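Local coordinates for protein 401aa long hypothetical glucose-1-phosphate thymidylyltransferase (Sulfolobus tokodaii, PDB 2GGO) that is a bifunctional enzyme of UDP-N-acetylglucosamine and UDP-N-acetylgalactosamine synthesis, joining a sugar-1-phosphate nucleotidyltransferase section to a hexapeptide-repeat transferase section, at residues Ala118-Lys123 with Ala158-Leu163; Asn287-Ser292 with Ser304-Leu309. All coordinates share one frame; numbering follows the deposited sequence.

Contact 1. Residues Ala118-Lys123 with Ala158-Leu163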
ATOM      1  N   ALA A 118      23.515   8.717  -5.974  1.00 42.53           N
ATOM      2  CA  ALA A 118      22.379   9.642  -6.112  1.00 42.24           C
ATOM      3  C   ALA A 118      21.139   9.220  -5.281  1.00 42.29           C
ATOM      4  O   ALA A 118      21.069   8.112  -4.756  1.00 42.17           O
ATOM      5  CB  ALA A 118      22.015   9.838  -7.599  1.00 41.48           C
ATOM      6  N   ILE A 119      20.164  10.114  -5.201  1.00 42.42           N
ATOM      7  CA  ILE A 119      19.012   9.935  -4.343  1.00 43.30           C
ATOM      8  C   ILE A 119      17.853  10.709  -4.928  1.00 43.12           C
ATOM      9  O   ILE A 119      18.039  11.800  -5.447  1.00 42.60           O
ATOM     10  CB  ILE A 119      19.381  10.379  -2.918  1.00 43.65           C
ATOM     11  CG1 ILE A 119      19.642   9.154  -2.054  1.00 43.96           C
ATOM     12  CG2 ILE A 119      18.361  11.328  -2.272  1.00 45.10           C
ATOM     13  CD1 ILE A 119      19.799   9.500  -0.630  1.00 47.30           C
ATOM     14  N   ILE A 120      16.661  10.112  -4.902  1.00 44.47           N
ATOM     15  CA  ILE A 120      15.458  10.786  -5.413  1.00 44.96           C
ATOM     16  C   ILE A 120      14.738  11.507  -4.282  1.00 45.62           C
ATOM     17  O   ILE A 120      14.666  11.017  -3.163  1.00 46.08           O
ATOM     18  CB  ILE A 120      14.562   9.845  -6.253  1.00 44.68           C
ATOM     19  CG1 ILE A 120      15.329   9.469  -7.529  1.00 44.67           C
ATOM     20  CG2 ILE A 120      13.236  10.519  -6.624  1.00 43.77           C
ATOM     21  CD1 ILE A 120      14.751   8.342  -8.341  1.00 45.87           C
ATOM     22  N   GLY A 121      14.275  12.710  -4.585  1.00 46.78           N
ATOM     23  CA  GLY A 121      13.534  13.531  -3.656  1.00 48.21           C
ATOM     24  C   GLY A 121      12.248  13.974  -4.305  1.00 49.52           C
ATOM     25  O   GLY A 121      12.194  14.271  -5.505  1.00 49.86           O
ATOM     26  N   VAL A 122      11.201  13.996  -3.504  1.00 51.39           N
ATOM     27  CA  VAL A 122       9.877  14.318  -3.985  1.00 53.30           C
ATOM     28  C   VAL A 122       9.328  15.441  -3.103  1.00 55.35           C
ATOM     29  O   VAL A 122       9.619  15.503  -1.899  1.00 55.11           O
ATOM     30  CB  VAL A 122       8.950  13.041  -3.995  1.00 52.96           C
ATOM     31  CG1 VAL A 122       8.839  12.410  -2.616  1.00 52.53           C
ATOM     32  CG2 VAL A 122       7.572  13.347  -4.571  1.00 52.47           C
ATOM     33  N   LYS A 123       8.568  16.345  -3.714  1.00 58.28           N
ATOM     34  CA  LYS A 123       7.935  17.419  -2.959  1.00 61.41           C
ATOM     35  C   LYS A 123       6.541  17.020  -2.427  1.00 63.32           C
ATOM     36  O   LYS A 123       5.590  16.790  -3.198  1.00 62.78           O
ATOM     37  CB  LYS A 123       7.915  18.725  -3.757  1.00 61.64           C
ATOM     38  CG  LYS A 123       9.292  19.401  -3.921  1.00 62.43           C
ATOM     39  CD  LYS A 123       9.106  20.827  -4.415  1.00 64.52           C
ATOM     40  CE  LYS A 123      10.109  21.206  -5.489  1.00 65.67           C
ATOM     41  NZ  LYS A 123       9.397  21.801  -6.688  1.00 66.81           N
ATOM     42  N   ALA A 158      12.496  10.453  -1.103  1.00 51.29           N
ATOM     43  CA  ALA A 158      11.549   9.581  -1.822  1.00 49.52           C
ATOM     44  C   ALA A 158      11.823   8.069  -1.661  1.00 48.34           C
ATOM     45  O   ALA A 158      11.043   7.257  -2.159  1.00 48.70           O
ATOM     46  CB  ALA A 158      11.502   9.942  -3.290  1.00 48.87           C
ATOM     47  N   GLY A 159      12.914   7.703  -0.975  1.00 46.59           N
ATOM     48  CA  GLY A 159      13.312   6.306  -0.737  1.00 44.05           C
ATOM     49  C   GLY A 159      13.713   5.465  -1.945  1.00 43.22           C
ATOM     50  O   GLY A 159      13.571   4.238  -1.910  1.00 42.12           O
ATOM     51  N   ILE A 160      14.187   6.124  -3.010  1.00 42.11           N
ATOM     52  CA  ILE A 160      14.832   5.485  -4.187  1.00 41.44           C
ATOM     53  C   ILE A 160      16.329   5.874  -4.302  1.00 41.20           C
ATOM     54  O   ILE A 160      16.679   7.014  -4.589  1.00 40.74           O
ATOM     55  CB  ILE A 160      14.116   5.859  -5.503  1.00 41.11           C
ATOM     56  CG1 ILE A 160      12.659   5.392  -5.464  1.00 39.75           C
ATOM     57  CG2 ILE A 160      14.858   5.263  -6.731  1.00 40.63           C
ATOM     58  CD1 ILE A 160      11.768   6.129  -6.402  1.00 38.65           C
ATOM     59  N   TYR A 161      17.207   4.920  -4.040  1.00 41.89           N
ATOM     60  CA  TYR A 161      18.634   5.187  -3.960  1.00 42.71           C
ATOM     61  C   TYR A 161      19.390   4.503  -5.072  1.00 42.81           C
ATOM     62  O   TYR A 161      19.037   3.407  -5.472  1.00 42.28           O
ATOM     63  CB  TYR A 161      19.190   4.624  -2.653  1.00 43.83           C
ATOM     64  CG  TYR A 161      18.541   5.151  -1.409  1.00 44.83           C
ATOM     65  CD1 TYR A 161      18.453   4.359  -0.274  1.00 47.13           C
ATOM     66  CD2 TYR A 161      18.004   6.442  -1.358  1.00 46.57           C
ATOM     67  CE1 TYR A 161      17.858   4.844   0.906  1.00 48.72           C
ATOM     68  CE2 TYR A 161      17.394   6.940  -0.191  1.00 48.25           C
ATOM     69  CZ  TYR A 161      17.343   6.143   0.948  1.00 48.33           C
ATOM     70  OH  TYR A 161      16.757   6.620   2.121  1.00 48.59           O
ATOM     71  N   LYS A 162      20.451   5.141  -5.542  1.00 43.14           N
ATOM     72  CA  LYS A 162      21.452   4.480  -6.385  1.00 44.02           C
ATOM     73  C   LYS A 162      22.789   4.704  -5.666  1.00 45.61           C
ATOM     74  O   LYS A 162      23.347   5.815  -5.671  1.00 45.01           O
ATOM     75  CB  LYS A 162      21.471   5.092  -7.795  1.00 43.14           C
ATOM     76  CG  LYS A 162      22.010   4.237  -8.906  1.00 40.82           C
ATOM     77  CD  LYS A 162      23.522   4.043  -8.856  1.00 41.70           C
ATOM     78  CE  LYS A 162      24.290   5.345  -9.095  1.00 41.41           C
ATOM     79  NZ  LYS A 162      25.795   5.226  -9.148  1.00 39.52           N
ATOM     80  N   LEU A 163      23.277   3.644  -5.030  1.00 47.85           N
ATOM     81  CA  LEU A 163      24.399   3.749  -4.113  1.00 49.84           C
ATOM     82  C   LEU A 163      25.515   2.844  -4.577  1.00 52.13           C
ATOM     83  O   LEU A 163      25.269   1.733  -5.084  1.00 51.66           O
ATOM     84  CB  LEU A 163      23.989   3.391  -2.673  1.00 49.47           C
ATOM     85  CG  LEU A 163      22.840   4.164  -1.997  1.00 47.98           C
ATOM     86  CD1 LEU A 163      22.480   3.521  -0.696  1.00 46.43           C
ATOM     87  CD2 LEU A 163      23.141   5.636  -1.792  1.00 47.93           C
TER
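Ile119 and Tyr161 rise side by side from neighbouring antiparallel strands, pointing the same way. Ile119 CG1 meets Tyr161 CD2 at 3.2 Å, and Ile119 CD1 lies 3.5 Å from Tyr161 CE2. Tyr161 CG, anti to the carbonyl carbon (chi1 -58°), sets the root of the ring beside the backbone N. An aromatic residue suits this place: its ring carbons pack in the apolar layer beside Ile119 and Ile188 of helix 184-194. Tyr161 OH is hydrogen-bonded to Asn157 ND2.

On the other face, Ile120 and Ile160 cross obliquely, and the end methyl Ile120 CD1 presses on the branch methyl Ile160 CG2 at 3.5 Å, tighter than usual van der Waals contact. Helix 106-111 lies over this face. Farther along, CB of Ala158 touches both Ile120 CG2 (3.8 Å) and Val122 CG1 (3.7 Å).

Four backbone hydrogen bonds join the segments. Two link Ala118 with Lys162, whose NZ leads away to a salt bridge with Glu92 and to the backbone O of Leu114 and Glu116, partners that satisfy a buried lysine. Ile120 N bonds to Ile160 O, and beyond the corner at Gly159, whose positive phi favours glycine, Ala158 N returns to Ile120 O. Helices on both faces of a mixed sheet are characteristic of the GT-A nucleotidyltransferase fold; here Tyr161 also lies beside Asn157 and Tyr97, which probably bind N-acetylglucosamine 1-phosphate.

Contact 2. Residues Asn287-Ser292 with Ser304-Leu309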
ATOM      1  N   ASN A 287     -15.120 -11.169  -6.978  1.00 28.19           N
ATOM      2  CA  ASN A 287     -15.856 -10.632  -5.861  1.00 26.26           C
ATOM      3  C   ASN A 287     -17.302 -10.858  -6.123  1.00 25.38           C
ATOM      4  O   ASN A 287     -17.694 -10.938  -7.262  1.00 26.25           O
ATOM      5  CB  ASN A 287     -15.580  -9.149  -5.703  1.00 25.91           C
ATOM      6  CG  ASN A 287     -14.174  -8.869  -5.317  1.00 22.04           C
ATOM      7  OD1 ASN A 287     -13.758  -9.068  -4.191  1.00 21.60           O
ATOM      8  ND2 ASN A 287     -13.407  -8.397  -6.255  1.00 16.80           N
ATOM      9  N   LYS A 288     -18.072 -11.086  -5.070  1.00 23.55           N
ATOM     10  CA  LYS A 288     -19.514 -11.117  -5.205  1.00 22.23           C
ATOM     11  C   LYS A 288     -20.112  -9.915  -4.494  1.00 20.62           C
ATOM     12  O   LYS A 288     -19.789  -9.663  -3.307  1.00 19.06           O
ATOM     13  CB  LYS A 288     -20.136 -12.446  -4.758  1.00 23.81           C
ATOM     14  CG  LYS A 288     -21.727 -12.467  -4.940  1.00 24.53           C
ATOM     15  CD  LYS A 288     -22.237 -13.761  -5.567  1.00 28.16           C
ATOM     16  CE  LYS A 288     -23.673 -13.714  -6.078  1.00 27.66           C
ATOM     17  NZ  LYS A 288     -24.416 -13.019  -5.064  1.00 31.60           N
ATOM     18  N   ILE A 289     -20.884  -9.152  -5.264  1.00 18.96           N
ATOM     19  CA  ILE A 289     -21.650  -7.969  -4.840  1.00 19.79           C
ATOM     20  C   ILE A 289     -23.076  -8.264  -5.295  1.00 20.07           C
ATOM     21  O   ILE A 289     -23.348  -8.241  -6.522  1.00 23.06           O
ATOM     22  CB  ILE A 289     -21.113  -6.653  -5.476  1.00 20.39           C
ATOM     23  CG1 ILE A 289     -19.635  -6.426  -5.185  1.00 19.88           C
ATOM     24  CG2 ILE A 289     -21.918  -5.451  -5.011  1.00 20.12           C
ATOM     25  CD1 ILE A 289     -19.224  -6.187  -3.756  1.00 21.08           C
ATOM     26  N   GLY A 290     -23.970  -8.506  -4.321  1.00 21.33           N
ATOM     27  CA  GLY A 290     -25.384  -9.001  -4.488  1.00 18.70           C
ATOM     28  C   GLY A 290     -26.470  -7.976  -4.515  1.00 18.95           C
ATOM     29  O   GLY A 290     -26.194  -6.794  -4.638  1.00 21.18           O
ATOM     30  N   ALA A 291     -27.713  -8.407  -4.362  1.00 18.12           N
ATOM     31  CA  ALA A 291     -28.862  -7.527  -4.511  1.00 15.52           C
ATOM     32  C   ALA A 291     -28.967  -6.652  -3.307  1.00 17.08           C
ATOM     33  O   ALA A 291     -28.829  -7.155  -2.167  1.00 16.78           O
ATOM     34  CB  ALA A 291     -30.123  -8.329  -4.692  1.00 15.34           C
ATOM     35  N   SER A 292     -29.312  -5.386  -3.546  1.00 17.94           N
ATOM     36  CA  SER A 292     -29.338  -4.364  -2.518  1.00 17.11           C
ATOM     37  C   SER A 292     -28.061  -4.163  -1.784  1.00 17.73           C
ATOM     38  O   SER A 292     -28.114  -3.891  -0.561  1.00 16.82           O
ATOM     39  CB  SER A 292     -30.442  -4.609  -1.486  1.00 15.54           C
ATOM     40  OG  SER A 292     -31.734  -4.772  -2.046  1.00 13.52           O
ATOM     41  N   SER A 304     -13.578 -11.846  -2.038  1.00 21.98           N
ATOM     42  CA  SER A 304     -14.449 -11.358  -0.942  1.00 20.42           C
ATOM     43  C   SER A 304     -15.859 -11.163  -1.387  1.00 20.56           C
ATOM     44  O   SER A 304     -16.104 -10.830  -2.507  1.00 18.58           O
ATOM     45  CB  SER A 304     -13.916 -10.092  -0.357  1.00 20.22           C
ATOM     46  OG  SER A 304     -12.791 -10.438   0.446  1.00 21.79           O
ATOM     47  N   LYS A 305     -16.807 -11.419  -0.502  1.00 18.60           N
ATOM     48  CA  LYS A 305     -18.184 -11.533  -0.911  1.00 20.29           C
ATOM     49  C   LYS A 305     -19.098 -10.642  -0.063  1.00 19.85           C
ATOM     50  O   LYS A 305     -19.141 -10.795   1.168  1.00 16.47           O
ATOM     51  CB  LYS A 305     -18.588 -12.966  -0.734  1.00 21.72           C
ATOM     52  CG  LYS A 305     -18.140 -13.893  -1.916  1.00 26.25           C
ATOM     53  CD  LYS A 305     -18.916 -15.240  -1.894  1.00 25.20           C
ATOM     54  CE  LYS A 305     -18.095 -16.401  -1.278  1.00 34.97           C
ATOM     55  NZ  LYS A 305     -18.892 -17.672  -0.916  1.00 34.36           N
ATOM     56  N   ILE A 306     -19.851  -9.747  -0.695  1.00 19.05           N
ATOM     57  CA  ILE A 306     -20.814  -8.876   0.028  1.00 20.36           C
ATOM     58  C   ILE A 306     -22.159  -9.139  -0.600  1.00 19.64           C
ATOM     59  O   ILE A 306     -22.557  -8.393  -1.463  1.00 19.28           O
ATOM     60  CB  ILE A 306     -20.581  -7.326  -0.166  1.00 20.94           C
ATOM     61  CG1 ILE A 306     -19.154  -6.842  -0.055  1.00 20.24           C
ATOM     62  CG2 ILE A 306     -21.380  -6.538   0.842  1.00 19.63           C
ATOM     63  CD1 ILE A 306     -18.372  -7.434   1.121  1.00 16.22           C
ATOM     64  N   PRO A 307     -22.858 -10.227  -0.209  1.00 19.64           N
ATOM     65  CA  PRO A 307     -23.955 -10.612  -1.116  1.00 17.79           C
ATOM     66  C   PRO A 307     -25.341 -10.037  -0.859  1.00 19.09           C
ATOM     67  O   PRO A 307     -26.129 -10.063  -1.823  1.00 22.38           O
ATOM     68  CB  PRO A 307     -23.994 -12.102  -0.972  1.00 17.34           C
ATOM     69  CG  PRO A 307     -23.682 -12.237   0.591  1.00 14.60           C
ATOM     70  CD  PRO A 307     -22.611 -11.255   0.810  1.00 16.68           C
ATOM     71  N   HIS A 308     -25.660  -9.479   0.331  1.00 16.37           N
ATOM     72  CA  HIS A 308     -27.030  -8.979   0.568  1.00 14.84           C
ATOM     73  C   HIS A 308     -27.175  -7.801   1.462  1.00 13.25           C
ATOM     74  O   HIS A 308     -26.620  -7.868   2.487  1.00 15.15           O
ATOM     75  CB  HIS A 308     -27.832 -10.015   1.408  1.00 11.70           C
ATOM     76  CG  HIS A 308     -27.638 -11.444   1.018  1.00  3.98           C
ATOM     77  ND1 HIS A 308     -28.290 -12.090  -0.053  1.00  2.00           N
ATOM     78  CD2 HIS A 308     -26.965 -12.407   1.660  1.00  2.00           C
ATOM     79  CE1 HIS A 308     -27.876 -13.335  -0.100  1.00  6.37           C
ATOM     80  NE2 HIS A 308     -27.195 -13.587   1.030  1.00  4.11           N
ATOM     81  N   LEU A 309     -27.915  -6.752   1.085  1.00 12.57           N
ATOM     82  CA  LEU A 309     -28.399  -5.768   2.065  1.00  7.55           C
ATOM     83  C   LEU A 309     -27.357  -5.065   2.868  1.00 11.63           C
ATOM     84  O   LEU A 309     -27.609  -4.686   4.020  1.00 11.19           O
ATOM     85  CB  LEU A 309     -29.484  -6.383   2.913  1.00  8.94           C
ATOM     86  CG  LEU A 309     -30.734  -6.804   2.075  1.00  2.00           C
ATOM     87  CD1 LEU A 309     -31.619  -7.967   2.759  1.00  2.00           C
ATOM     88  CD2 LEU A 309     -31.653  -5.713   2.020  1.00  2.00           C
TER
HETATM   89  O   HOH W   1     -27.838 -11.249  -3.658  1.00 27.76           O
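Ser304 opens its segment by accepting a hydrogen bond from Lys288 N through its carbonyl O, in register with the preceding turn of a left-handed parallel beta-helix, the fold of hexapeptide-repeat transferases. Its OG is hydrogen-bonded to Ala318 O and Val321 N of the following coil, a place suited to a small hydroxyl side chain. Lys305 lies next to Lys288 on the outer face: Lys305 CG packs on Lys288 CB at 3.8 Å, so the aliphatic stems meet on a surface that is open to solvent at Lys305 and partly so at Lys288, where charged ends are at home.

Ile306 turns inward. Its N bonds to Lys288 O at 2.6 Å, nearly straight at 172°, and its O receives Gly290 N. Ile289 CD1 reaches Ile306 CG1 at 3.8 Å, the two branched side chains lying side by side and pointing the same way, so that like residues stack in the apolar interior. Ile289 CD1 is bent back by a chi2 of -65°, which helps bring it there.

At Pro307 the chains draw close, Pro307 CA lying 4.0 Å from Gly290 CA. Glycine suits that place, since a CB there would clash with Pro307 O. The imidazole of His308 has Pro307 CB over the centre of one face. Leu309, at positive phi, sends CD2 against Ser292 CB, and its N makes a weak bond to Ala291 O. A water bridges the strands, accepting from Ala291 N at 2.9 Å and donating to Pro307 O at 2.8 Å.

Contact 1 comes first along the chain and lies in the N-terminal nucleotidyltransferase section, joining strands 117-123 and 155-164 of its seven-stranded mixed sheet. Contact 2 follows in the C-terminal hexapeptide-repeat section, between strands 288-291 and 305-308 at one end of a five-stranded parallel sheet. They share no strand, helix or sheet. The centres of contact 1 and contact 2 are 43 Å apart, and the nearest atoms of contact 1 and contact 2 about 29 Å, on opposite sides of the chain's centre. The antiparallel pairing in one and the parallel pairing of successive coils in the other fit two sections of different fold, consistent with a bifunctional enzyme.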